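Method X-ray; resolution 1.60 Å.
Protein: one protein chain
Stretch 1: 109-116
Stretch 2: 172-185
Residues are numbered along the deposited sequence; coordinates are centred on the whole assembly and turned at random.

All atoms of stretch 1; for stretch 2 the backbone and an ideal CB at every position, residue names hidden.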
# COMPACT_ATOMS: atom_id res chain seq x y z
N THR A 109 -8.37 3.54 3.70
CA THR A 109 -7.42 4.38 2.98
C THR A 109 -7.02 5.57 3.86
O THR A 109 -7.54 5.73 4.97
CB THR A 109 -8.03 4.88 1.63
OG1 THR A 109 -9.25 5.59 1.91
CG2 THR A 109 -8.31 3.68 0.73
N PHE A 110 -6.10 6.38 3.36
CA PHE A 110 -5.48 7.46 4.14
C PHE A 110 -5.38 8.73 3.34
O PHE A 110 -5.03 8.69 2.16
CB PHE A 110 -4.10 7.01 4.67
CG PHE A 110 -4.18 5.71 5.37
CD1 PHE A 110 -4.57 5.67 6.70
CD2 PHE A 110 -4.00 4.52 4.67
CE1 PHE A 110 -4.74 4.45 7.35
CE2 PHE A 110 -4.16 3.30 5.30
CZ PHE A 110 -4.54 3.26 6.65
N HIS A 111 -5.70 9.85 3.99
CA HIS A 111 -5.52 11.13 3.32
C HIS A 111 -4.07 11.58 3.41
O HIS A 111 -3.24 10.92 4.06
CB HIS A 111 -6.49 12.19 3.86
CG HIS A 111 -6.18 12.69 5.24
ND1 HIS A 111 -5.16 13.59 5.48
CD2 HIS A 111 -6.79 12.47 6.43
CE1 HIS A 111 -5.13 13.87 6.77
NE2 HIS A 111 -6.12 13.22 7.36
N GLU A 112 -3.76 12.67 2.71
CA GLU A 112 -2.39 13.24 2.72
C GLU A 112 -2.47 14.76 2.90
O GLU A 112 -1.64 15.49 2.38
CB GLU A 112 -1.61 12.85 1.46
CG GLU A 112 -2.31 13.13 0.11
CD GLU A 112 -1.42 12.89 -1.10
OE1 GLU A 112 -0.44 12.12 -0.98
OE2 GLU A 112 -1.71 13.47 -2.16
N ALA A 113 -3.44 15.21 3.69
CA ALA A 113 -3.68 16.64 3.87
C ALA A 113 -2.83 17.24 4.98
O ALA A 113 -2.44 16.53 5.90
CB ALA A 113 -5.15 16.86 4.20
N PRO A 114 -2.57 18.55 4.92
CA PRO A 114 -2.85 19.48 3.83
C PRO A 114 -1.71 19.59 2.80
O PRO A 114 -1.76 20.46 1.92
CB PRO A 114 -2.98 20.81 4.57
CG PRO A 114 -1.93 20.72 5.61
CD PRO A 114 -1.95 19.26 6.06
N TRP A 115 -0.71 18.71 2.93
CA TRP A 115 0.57 18.85 2.21
C TRP A 115 0.58 18.13 0.85
O TRP A 115 1.52 18.32 0.07
CB TRP A 115 1.73 18.31 3.06
CG TRP A 115 1.64 18.77 4.46
CD1 TRP A 115 1.39 18.01 5.58
CD2 TRP A 115 1.80 20.12 4.92
NE1 TRP A 115 1.38 18.81 6.70
CE2 TRP A 115 1.61 20.11 6.32
CE3 TRP A 115 2.08 21.33 4.27
CZ2 TRP A 115 1.69 21.27 7.10
CZ3 TRP A 115 2.16 22.50 5.05
CH2 TRP A 115 1.97 22.45 6.45
N GLY A 116 -0.43 17.29 0.60
CA GLY A 116 -0.41 16.38 -0.55
C GLY A 116 -1.03 17.00 -1.80
O GLY A 116 -1.05 18.22 -1.94
N UNK A 172 -8.81 7.57 6.64
CA UNK A 172 -8.23 7.81 7.96
C UNK A 172 -7.12 8.86 7.87
O UNK A 172 -6.52 9.05 6.81
CB UNK A 172 -7.69 6.51 8.55
N UNK A 173 -6.82 9.47 9.00
CA UNK A 173 -5.58 10.23 9.17
C UNK A 173 -4.42 9.30 8.84
O UNK A 173 -4.50 8.10 9.12
CB UNK A 173 -5.45 10.79 10.59
N UNK A 174 -3.36 9.84 8.23
CA UNK A 174 -2.23 9.02 7.82
C UNK A 174 -1.04 8.93 8.78
O UNK A 174 -0.02 8.31 8.44
CB UNK A 174 -1.72 9.55 6.48
N UNK A 175 -1.16 9.53 9.96
CA UNK A 175 0.03 9.81 10.78
C UNK A 175 0.81 8.58 11.22
O UNK A 175 2.02 8.66 11.39
CB UNK A 175 -0.39 10.59 12.03
N UNK A 176 0.10 7.47 11.40
CA UNK A 176 0.77 6.23 11.80
C UNK A 176 0.84 5.19 10.68
O UNK A 176 1.78 4.38 10.68
CB UNK A 176 0.05 5.63 13.01
N UNK A 177 -0.14 5.18 9.77
CA UNK A 177 -0.23 4.11 8.78
C UNK A 177 0.16 4.47 7.33
O UNK A 177 0.32 3.59 6.49
CB UNK A 177 -1.67 3.59 8.78
N UNK A 178 0.30 5.76 7.04
CA UNK A 178 0.83 6.16 5.74
C UNK A 178 1.60 7.45 5.98
O UNK A 178 1.24 8.52 5.49
CB UNK A 178 -0.27 6.34 4.70
N UNK A 179 2.64 7.33 6.79
CA UNK A 179 3.32 8.51 7.31
C UNK A 179 4.38 9.00 6.32
O UNK A 179 5.55 8.59 6.36
CB UNK A 179 3.96 8.20 8.67
N UNK A 180 3.93 9.86 5.41
CA UNK A 180 4.79 10.45 4.39
C UNK A 180 5.92 11.24 5.05
O UNK A 180 5.68 12.12 5.87
CB UNK A 180 3.98 11.35 3.46
N UNK A 181 7.17 10.87 4.73
CA UNK A 181 8.31 11.39 5.48
C UNK A 181 8.46 12.90 5.39
O UNK A 181 8.65 13.55 6.40
CB UNK A 181 9.60 10.73 4.98
N UNK A 182 8.38 13.45 4.18
CA UNK A 182 8.59 14.89 4.05
C UNK A 182 7.45 15.74 4.61
O UNK A 182 7.67 16.88 5.05
CB UNK A 182 8.80 15.24 2.57
N UNK A 183 6.24 15.17 4.60
CA UNK A 183 5.03 15.89 4.98
C UNK A 183 4.74 15.87 6.49
O UNK A 183 4.21 16.85 7.04
CB UNK A 183 3.84 15.30 4.23
N UNK A 184 5.06 14.74 7.12
CA UNK A 184 4.80 14.55 8.55
C UNK A 184 6.06 14.13 9.32
O UNK A 184 6.05 13.12 10.01
CB UNK A 184 3.70 13.50 8.74
N UNK A 185 7.15 14.92 9.22
CA UNK A 185 8.44 14.54 9.83
C UNK A 185 8.31 14.28 11.32
O UNK A 185 9.03 13.43 11.85
CB UNK A 185 9.48 15.63 9.59

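At position 172 the backbone pairs in parallel register with Phe 110: its N donates to Thr 109 O (2.8 Å), and its O accepts from His 111 N (3.0 Å). The ideal CB lies 3.7 Å from both Thr 109 O and Phe 110 CD1, so an aromatic or a polar group with a donor would suit. His 172 is both: its ring lies oblique to that of Phe 110, and ND1 adds a weak bond to Thr 109 O (3.5 Å).

Position 173 has its CB directed away overall, yet only 4.1 Å from His 111 NE2, a donor. A short acceptor such as Asp, Asn or Ser would suit. Asp 173 turns its carboxylate back, and OD1 accepts from His 111 NE2 (2.8 Å).

At 174 the CB sits a tight 3.2 Å from His 111 O, near the His 111 ring. A compact apolar residue suits, and phi (-95°) is compatible with proline. Pro 174 lays CD over the face of the His 111 ring, 3.6 Å from its centroid, a CH-pi contact.

The CB of 175 touches nothing of stretch 1, so only a long side chain could reach it. Tyr 175 does so through water 2, which lies 2.6 Å from its OH and donates to Ala 113 O at 2.8 Å. Position 176 is unconstrained by stretch 1; it is Thr 176.

At 177 the CB points toward Phe 110 CE1, a tight 3.5 Å away, favouring an apolar chain; Leu 177 packs its CB there. At 178 the CB faces Phe 110 CB, suiting any side chain, apolar or polar, whose first carbon can pack there. Asn 178 does so, its amide satisfied elsewhere in the structure.

At 180 the CB points toward stretch 1 across a gap, inviting a longer aliphatic chain; Ile 180 brings CD1 to 3.8 Å from Glu 112 OE1. Positions 179, 181, 182 and 185 are out of reach, so stretch 1 sets no preference; they are Cys 179, Val 181, Lys 182 and Pro 185.

At 183 the CB is 3.9 Å from Trp 115 CB, so a small apolar residue suits. Ala 183 makes that contact, and water 3 links its O to Trp 115 NE1, the latter bond weak.

At 184 the CB points sideways, but Ala 113 O offers an acceptor to a long donor. Tyr 184 reaches it, OH donating to Ala 113 O at 2.7 Å, and its ring face receives the edge of Trp 115 in an offset arrangement.

Stretch 2 172-185: HDPYTLNCIVKAYP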
# COMPACT_ATOMS: atom_id res chain seq x y z
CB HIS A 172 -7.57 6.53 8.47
CG HIS A 172 -8.52 5.42 8.78
ND1 HIS A 172 -8.80 4.40 7.90
CD2 HIS A 172 -9.23 5.15 9.91
CE1 HIS A 172 -9.63 3.55 8.46
NE2 HIS A 172 -9.91 3.98 9.68
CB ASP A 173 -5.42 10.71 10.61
CG ASP A 173 -6.37 11.87 10.95
OD1 ASP A 173 -6.84 12.59 10.04
OD2 ASP A 173 -6.62 12.06 12.16
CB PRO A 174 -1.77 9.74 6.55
CG PRO A 174 -1.94 11.20 6.93
CD PRO A 174 -3.23 11.23 7.74
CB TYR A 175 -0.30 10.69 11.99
CG TYR A 175 -1.12 11.89 11.61
CD1 TYR A 175 -0.73 12.72 10.55
CD2 TYR A 175 -2.32 12.16 12.26
CE1 TYR A 175 -1.51 13.82 10.18
CE2 TYR A 175 -3.10 13.25 11.90
CZ TYR A 175 -2.69 14.08 10.86
OH TYR A 175 -3.48 15.16 10.48
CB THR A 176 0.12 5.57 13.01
OG1 THR A 176 -1.25 5.28 12.71
CG2 THR A 176 0.21 6.49 14.25
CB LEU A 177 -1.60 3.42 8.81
CG LEU A 177 -1.85 2.67 10.13
CD1 LEU A 177 -3.32 2.35 10.29
CD2 LEU A 177 -1.02 1.38 10.25
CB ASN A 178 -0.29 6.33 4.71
CG ASN A 178 0.23 6.47 3.28
OD1 ASN A 178 1.44 6.65 3.05
ND2 ASN A 178 -0.68 6.37 2.31
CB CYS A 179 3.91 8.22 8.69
SG CYS A 179 4.55 9.73 9.43
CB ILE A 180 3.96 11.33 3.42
CG1 ILE A 180 2.98 10.45 2.61
CG2 ILE A 180 4.87 12.12 2.49
CD1 ILE A 180 1.97 11.23 1.79
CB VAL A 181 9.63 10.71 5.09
CG1 VAL A 181 9.73 10.54 3.62
CG2 VAL A 181 10.83 11.50 5.62
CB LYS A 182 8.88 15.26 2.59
CG LYS A 182 10.34 14.93 2.20
CD LYS A 182 10.61 15.22 0.75
CE LYS A 182 12.11 15.22 0.46
NZ LYS A 182 12.41 15.73 -0.91
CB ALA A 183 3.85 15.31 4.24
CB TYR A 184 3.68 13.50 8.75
CG TYR A 184 2.45 13.73 7.91
CD1 TYR A 184 1.58 14.81 8.16
CD2 TYR A 184 2.13 12.86 6.86
CE1 TYR A 184 0.44 15.01 7.37
CE2 TYR A 184 0.99 13.04 6.08
CZ TYR A 184 0.15 14.12 6.34
OH TYR A 184 -0.96 14.28 5.54
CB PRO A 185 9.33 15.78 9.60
CG PRO A 185 8.37 16.91 9.26
CD PRO A 185 7.23 16.23 8.55
O HOH W 1 -0.66 9.55 3.32
O HOH W 2 -2.67 16.81 8.64
O HOH W 3 3.27 18.05 9.34
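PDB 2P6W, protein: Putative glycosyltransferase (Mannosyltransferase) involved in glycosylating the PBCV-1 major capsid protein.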